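Local coordinates for Alpha/beta hydrolase fold-3 domain-containing protein (Enterococcus faecalis, PDB 2QRU) that is of unknown function but, as a member of the alpha/beta hydrolase superfamily, probably acts as a hydrolase, at residues Thr123-Tyr131 with Phe210-Ser218. Numbering follows the deposited sequence.
Sequences TPQFLVNFY and FPPCFSTAS
Asn129 and Ser215 stand side by side on one face of adjacent parallel strands, joined by a side-chain hydrogen bond from Asn129 ND2 to Ser215 OG (2.9 Å, 165° at the hydrogen). Ser215 OG lies in the amide plane; Asn129 CG and Ser215 OG are each anti to their own backbone N (chi1 171° and -179°), which directs both polar groups along the same face. Ser229 takes part twice, its OG bonding to Asn129 ND2 and its O to Ser215 OG, while Asn129 OD1 takes the N-H of Gly132, so the buried amide is held at both ends. On this face Leu127 CB also packs on Cys213 CB (3.9 Å); Pro211, just before strand 213-218, meets Leu127 CG through its CG (4.0 Å), the side chains crossing at about a right angle. On the other face Thr216 CG2 approaches the Phe130 ring obliquely, 3.5 Å from Phe130 CD1. Tyr131, just past strand 127-130, hydrogen-bonds through OH to Asp250 OD1 and Leu252 N, and its ring meets His249, of a probable Ser-His-Asp triad, edge-to-face. Strand 127-130 lies between strands 98-103 and 213-218, the latter followed by edge strand 240-244; helix 258-272 packs on the Val128 and Phe214 face, helices 105-119 and 227-235 on the Leu127 and Cys213 face.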
loop_
_atom_site.group_PDB
_atom_site.type_symbol
_atom_site.label_atom_id
_atom_site.label_comp_id
_atom_site.label_asym_id
_atom_site.label_seq_id
_atom_site.Cartn_x
_atom_site.Cartn_y
_atom_site.Cartn_z
ATOM N N THR A 123 -17.192 -4.471 1.819
ATOM C CA THR A 123 -16.774 -3.170 1.310
ATOM C C THR A 123 -16.147 -2.282 2.418
ATOM O O THR A 123 -16.737 -2.111 3.485
ATOM C CB THR A 123 -17.962 -2.438 0.688
ATOM O OG1 THR A 123 -18.628 -3.307 -0.248
ATOM C CG2 THR A 123 -17.488 -1.177 -0.004
ATOM N N PRO A 124 -14.948 -1.728 2.164
ATOM C CA PRO A 124 -14.366 -0.778 3.129
ATOM C C PRO A 124 -15.276 0.437 3.271
ATOM O O PRO A 124 -15.993 0.771 2.327
ATOM C CB PRO A 124 -13.055 -0.339 2.454
ATOM C CG PRO A 124 -12.726 -1.512 1.484
ATOM C CD PRO A 124 -14.087 -1.930 0.983
ATOM N N GLN A 125 -15.228 1.094 4.435
ATOM C CA GLN A 125 -15.968 2.329 4.660
ATOM C C GLN A 125 -15.321 3.480 3.890
ATOM O O GLN A 125 -16.018 4.402 3.445
ATOM C CB GLN A 125 -16.028 2.668 6.171
ATOM C CG GLN A 125 -16.928 3.882 6.507
ATOM C CD GLN A 125 -16.763 4.418 7.955
ATOM O OE1 GLN A 125 -15.671 4.367 8.555
ATOM N NE2 GLN A 125 -17.849 4.972 8.500
ATOM N N PHE A 126 -13.982 3.440 3.802
ATOM C CA PHE A 126 -13.213 4.484 3.135
ATOM C C PHE A 126 -11.818 3.983 2.817
ATOM O O PHE A 126 -11.381 2.928 3.332
ATOM C CB PHE A 126 -13.126 5.724 4.024
ATOM C CG PHE A 126 -12.400 5.475 5.323
ATOM C CD1 PHE A 126 -10.994 5.602 5.405
ATOM C CD2 PHE A 126 -13.124 5.147 6.466
ATOM C CE1 PHE A 126 -10.313 5.360 6.632
ATOM C CE2 PHE A 126 -12.485 4.901 7.670
ATOM C CZ PHE A 126 -11.069 5.009 7.767
ATOM N N LEU A 127 -11.123 4.760 2.007
ATOM C CA LEU A 127 -9.794 4.393 1.511
ATOM C C LEU A 127 -8.846 5.577 1.659
ATOM O O LEU A 127 -9.310 6.728 1.504
ATOM C CB LEU A 127 -9.878 4.042 0.032
ATOM C CG LEU A 127 -10.906 2.966 -0.415
ATOM C CD1 LEU A 127 -10.928 2.921 -1.941
ATOM C CD2 LEU A 127 -10.465 1.616 0.222
ATOM N N VAL A 128 -7.565 5.346 1.951
ATOM C CA VAL A 128 -6.607 6.455 2.006
ATOM C C VAL A 128 -5.419 6.017 1.152
ATOM O O VAL A 128 -4.784 4.996 1.419
ATOM C CB VAL A 128 -6.168 6.755 3.479
ATOM C CG1 VAL A 128 -5.102 7.869 3.507
ATOM C CG2 VAL A 128 -7.386 7.114 4.364
ATOM N N ASN A 129 -5.198 6.735 0.063
ATOM C CA ASN A 129 -4.144 6.441 -0.898
ATOM C C ASN A 129 -2.992 7.446 -0.773
ATOM O O ASN A 129 -3.185 8.633 -1.053
ATOM C CB ASN A 129 -4.704 6.597 -2.312
ATOM C CG ASN A 129 -3.618 6.523 -3.339
ATOM O OD1 ASN A 129 -2.857 5.568 -3.343
ATOM N ND2 ASN A 129 -3.542 7.520 -4.213
ATOM N N PHE A 130 -1.823 6.956 -0.381
ATOM C CA PHE A 130 -0.565 7.715 -0.461
ATOM C C PHE A 130 0.163 7.255 -1.707
ATOM O O PHE A 130 0.785 6.177 -1.692
ATOM C CB PHE A 130 0.265 7.463 0.792
ATOM C CG PHE A 130 -0.237 8.230 1.967
ATOM C CD1 PHE A 130 0.214 9.550 2.174
ATOM C CD2 PHE A 130 -1.105 7.661 2.862
ATOM C CE1 PHE A 130 -0.267 10.309 3.275
ATOM C CE2 PHE A 130 -1.582 8.387 3.958
ATOM C CZ PHE A 130 -1.175 9.707 4.178
ATOM N N TYR A 131 0.030 8.045 -2.789
ATOM C CA TYR A 131 0.815 7.895 -4.033
ATOM C C TYR A 131 0.892 6.442 -4.573
ATOM O O TYR A 131 1.942 5.952 -5.016
ATOM C CB TYR A 131 2.182 8.589 -3.917
ATOM C CG TYR A 131 2.896 8.412 -2.592
ATOM C CD1 TYR A 131 3.654 7.278 -2.327
ATOM C CD2 TYR A 131 2.797 9.388 -1.593
ATOM C CE1 TYR A 131 4.328 7.121 -1.094
ATOM C CE2 TYR A 131 3.444 9.228 -0.352
ATOM C CZ TYR A 131 4.201 8.103 -0.110
ATOM O OH TYR A 131 4.885 8.009 1.123
ATOM N N PHE A 210 -16.245 2.309 -6.022
ATOM C CA PHE A 210 -15.463 2.243 -4.784
ATOM C C PHE A 210 -15.985 3.223 -3.719
ATOM O O PHE A 210 -16.642 4.238 -4.059
ATOM C CB PHE A 210 -13.958 2.524 -5.077
ATOM C CG PHE A 210 -13.181 1.306 -5.539
ATOM C CD1 PHE A 210 -13.836 0.164 -6.021
ATOM C CD2 PHE A 210 -11.779 1.327 -5.529
ATOM C CE1 PHE A 210 -13.082 -0.957 -6.474
ATOM C CE2 PHE A 210 -11.034 0.229 -5.977
ATOM C CZ PHE A 210 -11.680 -0.910 -6.444
ATOM N N PRO A 211 -15.672 2.947 -2.440
ATOM C CA PRO A 211 -16.027 3.860 -1.355
ATOM C C PRO A 211 -15.101 5.113 -1.327
ATOM O O PRO A 211 -14.036 5.095 -1.951
ATOM C CB PRO A 211 -15.773 3.029 -0.087
ATOM C CG PRO A 211 -14.761 2.031 -0.442
ATOM C CD PRO A 211 -14.924 1.764 -1.947
ATOM N N PRO A 212 -15.474 6.156 -0.546
ATOM C CA PRO A 212 -14.716 7.421 -0.577
ATOM C C PRO A 212 -13.262 7.272 -0.260
ATOM O O PRO A 212 -12.865 6.519 0.661
ATOM C CB PRO A 212 -15.395 8.288 0.484
ATOM C CG PRO A 212 -16.851 7.759 0.418
ATOM C CD PRO A 212 -16.617 6.267 0.353
ATOM N N CYS A 213 -12.461 8.010 -1.012
ATOM C CA CYS A 213 -11.033 7.905 -0.892
ATOM C C CYS A 213 -10.383 9.288 -0.672
ATOM O O CYS A 213 -10.811 10.308 -1.315
ATOM C CB CYS A 213 -10.503 7.239 -2.175
ATOM S SG CYS A 213 -8.674 7.123 -2.163
ATOM N N PHE A 214 -9.421 9.341 0.249
ATOM C CA PHE A 214 -8.517 10.498 0.388
ATOM C C PHE A 214 -7.218 10.136 -0.297
ATOM O O PHE A 214 -6.553 9.144 0.069
ATOM C CB PHE A 214 -8.244 10.814 1.850
ATOM C CG PHE A 214 -7.359 12.013 2.049
ATOM C CD1 PHE A 214 -5.951 11.904 1.936
ATOM C CD2 PHE A 214 -7.948 13.261 2.335
ATOM C CE1 PHE A 214 -5.141 13.041 2.144
ATOM C CE2 PHE A 214 -7.154 14.415 2.517
ATOM C CZ PHE A 214 -5.754 14.312 2.434
ATOM N N SER A 215 -6.860 10.909 -1.325
ATOM C CA SER A 215 -5.751 10.527 -2.213
ATOM C C SER A 215 -4.752 11.671 -2.293
ATOM O O SER A 215 -5.148 12.821 -2.431
ATOM C CB SER A 215 -6.286 10.269 -3.631
ATOM O OG SER A 215 -5.247 9.875 -4.530
ATOM N N THR A 216 -3.457 11.364 -2.223
ATOM C CA THR A 216 -2.422 12.401 -2.218
ATOM C C THR A 216 -1.125 11.882 -2.864
ATOM O O THR A 216 -0.794 10.705 -2.765
ATOM C CB THR A 216 -2.148 12.880 -0.757
ATOM O OG1 THR A 216 -1.138 13.898 -0.757
ATOM C CG2 THR A 216 -1.671 11.699 0.140
ATOM N N ALA A 217 -0.403 12.796 -3.513
ATOM C CA ALA A 217 0.866 12.468 -4.177
ATOM C C ALA A 217 1.547 13.763 -4.514
ATOM O O ALA A 217 0.898 14.819 -4.584
ATOM C CB ALA A 217 0.632 11.678 -5.454
ATOM N N SER A 218 2.863 13.671 -4.684
ATOM C CA SER A 218 3.673 14.818 -5.035
ATOM C C SER A 218 3.735 15.022 -6.540
ATOM O O SER A 218 3.972 14.062 -7.295
ATOM C CB SER A 218 5.089 14.612 -4.512
ATOM O OG SER A 218 5.915 15.659 -4.991
#